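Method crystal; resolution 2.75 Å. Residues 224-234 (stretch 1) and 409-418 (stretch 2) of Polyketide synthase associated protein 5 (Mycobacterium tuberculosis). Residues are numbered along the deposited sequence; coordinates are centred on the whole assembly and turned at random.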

# COMPACT_ATOMS: atom_id res chain seq x y z
N SER A 224 21.84 -7.75 -4.06
CA SER A 224 23.09 -7.00 -3.86
C SER A 224 23.73 -6.52 -5.16
O SER A 224 24.37 -5.47 -5.20
CB SER A 224 24.09 -7.86 -3.08
OG SER A 224 23.62 -8.09 -1.77
N ASP A 225 23.54 -7.30 -6.21
CA ASP A 225 24.06 -6.99 -7.53
C ASP A 225 23.29 -5.81 -8.11
O ASP A 225 23.87 -4.90 -8.68
CB ASP A 225 23.89 -8.20 -8.46
CG ASP A 225 25.11 -9.11 -8.46
OD1 ASP A 225 25.64 -9.43 -7.37
OD2 ASP A 225 25.52 -9.52 -9.57
N LEU A 226 21.97 -5.85 -7.95
CA LEU A 226 21.13 -4.78 -8.46
C LEU A 226 21.35 -3.53 -7.62
O LEU A 226 21.31 -2.41 -8.13
CB LEU A 226 19.65 -5.20 -8.43
CG LEU A 226 18.68 -4.37 -9.28
CD1 LEU A 226 19.14 -4.36 -10.73
CD2 LEU A 226 17.28 -4.94 -9.17
N MET A 227 21.60 -3.71 -6.32
CA MET A 227 21.85 -2.56 -5.45
C MET A 227 23.17 -1.89 -5.80
O MET A 227 23.24 -0.67 -5.95
CB MET A 227 21.85 -2.97 -3.99
CG MET A 227 20.48 -3.27 -3.44
SD MET A 227 20.48 -3.40 -1.66
CE MET A 227 20.84 -5.16 -1.41
N ALA A 228 24.22 -2.70 -5.91
CA ALA A 228 25.53 -2.19 -6.26
C ALA A 228 25.41 -1.40 -7.56
O ALA A 228 25.95 -0.30 -7.67
CB ALA A 228 26.51 -3.34 -6.43
N PHE A 229 24.69 -1.95 -8.53
CA PHE A 229 24.48 -1.29 -9.81
C PHE A 229 23.71 -0.01 -9.59
O PHE A 229 23.83 0.95 -10.35
CB PHE A 229 23.67 -2.18 -10.75
CG PHE A 229 23.23 -1.49 -12.01
CD1 PHE A 229 24.08 -1.41 -13.11
CD2 PHE A 229 21.97 -0.93 -12.10
CE1 PHE A 229 23.67 -0.78 -14.29
CE2 PHE A 229 21.55 -0.29 -13.27
CZ PHE A 229 22.40 -0.21 -14.37
N GLY A 230 22.91 -0.00 -8.53
CA GLY A 230 22.10 1.16 -8.21
C GLY A 230 22.91 2.40 -7.87
O GLY A 230 22.98 3.34 -8.67
N ARG A 231 23.51 2.41 -6.69
CA ARG A 231 24.31 3.54 -6.26
C ARG A 231 25.57 3.72 -7.09
O ARG A 231 26.45 4.52 -6.75
CB ARG A 231 24.64 3.43 -4.76
CG ARG A 231 25.24 2.11 -4.32
CD ARG A 231 25.15 1.98 -2.80
NE ARG A 231 25.79 0.76 -2.29
CZ ARG A 231 25.66 0.30 -1.05
NH1 ARG A 231 24.91 0.95 -0.17
NH2 ARG A 231 26.28 -0.81 -0.68
N GLU A 232 25.66 2.98 -8.19
CA GLU A 232 26.78 3.07 -9.10
C GLU A 232 26.26 3.84 -10.31
O GLU A 232 26.80 3.77 -11.40
CB GLU A 232 27.25 1.68 -9.55
CG GLU A 232 28.52 1.68 -10.38
CD GLU A 232 28.57 0.54 -11.39
OE1 GLU A 232 27.76 0.54 -12.34
OE2 GLU A 232 29.42 -0.37 -11.23
N HIS A 233 25.17 4.56 -10.09
CA HIS A 233 24.54 5.36 -11.14
C HIS A 233 23.70 6.44 -10.47
O HIS A 233 22.81 7.02 -11.09
CB HIS A 233 23.66 4.48 -12.03
CG HIS A 233 24.43 3.68 -13.04
ND1 HIS A 233 24.87 4.22 -14.23
CD2 HIS A 233 24.84 2.40 -13.03
CE1 HIS A 233 25.52 3.29 -14.91
NE2 HIS A 233 25.52 2.18 -14.20
N ARG A 234 23.99 6.70 -9.21
CA ARG A 234 23.25 7.70 -8.45
C ARG A 234 21.76 7.41 -8.61
O ARG A 234 20.99 8.27 -9.04
CB ARG A 234 23.56 9.12 -8.96
CG ARG A 234 25.05 9.44 -9.05
CD ARG A 234 25.28 10.89 -9.46
NE ARG A 234 26.65 11.11 -9.91
CZ ARG A 234 27.15 12.30 -10.21
NH1 ARG A 234 26.41 13.40 -10.10
NH2 ARG A 234 28.41 12.40 -10.62
N LEU A 409 15.24 -9.23 -16.19
CA LEU A 409 15.80 -7.94 -16.57
C LEU A 409 16.56 -7.27 -15.43
O LEU A 409 17.52 -6.54 -15.66
CB LEU A 409 14.70 -7.01 -17.08
CG LEU A 409 15.13 -5.71 -17.74
CD1 LEU A 409 16.17 -5.98 -18.80
CD2 LEU A 409 13.91 -5.03 -18.35
N LEU A 410 16.14 -7.52 -14.19
CA LEU A 410 16.81 -6.93 -13.04
C LEU A 410 18.07 -7.71 -12.67
O LEU A 410 18.83 -7.31 -11.79
CB LEU A 410 15.87 -6.87 -11.83
CG LEU A 410 14.72 -5.85 -11.85
CD1 LEU A 410 13.92 -5.99 -10.57
CD2 LEU A 410 15.28 -4.44 -11.97
N CYS A 411 18.28 -8.84 -13.35
CA CYS A 411 19.44 -9.70 -13.10
C CYS A 411 20.45 -9.59 -14.23
O CYS A 411 21.58 -10.05 -14.11
CB CYS A 411 18.99 -11.15 -12.96
SG CYS A 411 17.68 -11.40 -11.74
N THR A 412 20.00 -8.98 -15.32
CA THR A 412 20.82 -8.78 -16.50
C THR A 412 21.57 -7.45 -16.46
O THR A 412 22.79 -7.40 -16.63
CB THR A 412 19.93 -8.81 -17.77
OG1 THR A 412 19.34 -10.11 -17.91
CG2 THR A 412 20.74 -8.49 -19.01
N VAL A 413 20.83 -6.37 -16.23
CA VAL A 413 21.39 -5.03 -16.19
C VAL A 413 22.62 -4.85 -15.30
O VAL A 413 23.60 -4.21 -15.70
CB VAL A 413 20.32 -4.01 -15.75
CG1 VAL A 413 20.86 -2.60 -15.90
CG2 VAL A 413 19.07 -4.18 -16.59
N PRO A 414 22.60 -5.41 -14.08
CA PRO A 414 23.75 -5.27 -13.18
C PRO A 414 25.04 -5.92 -13.66
O PRO A 414 26.13 -5.39 -13.44
CB PRO A 414 23.24 -5.87 -11.87
CG PRO A 414 22.32 -6.94 -12.35
CD PRO A 414 21.56 -6.25 -13.46
N SER A 415 24.91 -7.06 -14.33
CA SER A 415 26.07 -7.79 -14.84
C SER A 415 26.57 -7.22 -16.16
O SER A 415 27.67 -6.69 -16.25
CB SER A 415 25.74 -9.27 -15.02
OG SER A 415 24.80 -9.45 -16.06
N GLU A 416 25.73 -7.34 -17.19
CA GLU A 416 26.07 -6.87 -18.52
C GLU A 416 25.43 -5.54 -18.90
O GLU A 416 24.33 -5.51 -19.45
CB GLU A 416 25.69 -7.92 -19.55
CG GLU A 416 24.27 -8.44 -19.41
CD GLU A 416 23.69 -8.95 -20.72
OE1 GLU A 416 24.24 -9.93 -21.29
OE2 GLU A 416 22.69 -8.37 -21.19
N TYR A 417 26.13 -4.44 -18.62
CA TYR A 417 25.62 -3.12 -18.97
C TYR A 417 26.56 -2.42 -19.95
O TYR A 417 26.11 -1.67 -20.82
CB TYR A 417 25.44 -2.27 -17.70
CG TYR A 417 24.85 -0.90 -17.97
CD1 TYR A 417 23.76 -0.75 -18.84
CD2 TYR A 417 25.39 0.24 -17.39
CE1 TYR A 417 23.24 0.50 -19.14
CE2 TYR A 417 24.87 1.51 -17.67
CZ TYR A 417 23.80 1.63 -18.55
OH TYR A 417 23.31 2.88 -18.86
N GLY A 418 27.86 -2.69 -19.83
CA GLY A 418 28.84 -2.09 -20.73
C GLY A 418 28.98 -2.81 -22.06
O GLY A 418 28.65 -2.21 -23.10

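Segments far apart in sequence can meet through apolar and aromatic packing without a hydrogen bond between them, and this pair from polyketide synthase associated protein 5 is a compact example. No hydrogen bond crosses between the two stretches, yet together they bury 405 Å² of surface. The backbones come nearest at Phe229 and Pro414, whose CA atoms lie 5.3 Å apart.

Apolar side-chain contacts make up one part of the interface. The CA-to-CB bond of Leu226 points sideways, but its t,p rotamer brings the end of the side chain nearer to the second stretch: CD2 lies 3.5 Å from CD2 of Leu410, and CD1 lies 4.1 Å from CD of Pro414. Pro414 also packs against Phe229, with their CB atoms 3.9 Å apart. The carbons of the proline ring offer an apolar surface to both neighbours. The CA-to-CB bond of Phe229 points toward the second stretch, and its ring places CZ 3.2 Å from CG1 of Val413, a tight approach for two carbons.

Aromatic contacts form the second group. The edge of Phe229 meets the face of Tyr417 with planes at 87° and centroids 5.4 Å apart, an arrangement that sets the slightly positive ring hydrogens against the electron-rich face. His233, the last residue of a type I turn that starts at Gly230, approaches the same tyrosine obliquely; its CE1 is 3.3 Å from CE2 of Tyr417. Tyr417 thus receives both rings, while its hydroxyl is hydrogen-bonded elsewhere in the structure.

Backbone atoms join the packing too. Asp225 O lies 3.4 Å from CB of Pro414, and Leu410 O lies 3.1 Å from CD1 of Leu226. No polar pair bridges the two stretches; within them, Phe229 N donates to Asp225 O at 3.1 Å and Ser415 OG to Thr412 O at 2.9 Å.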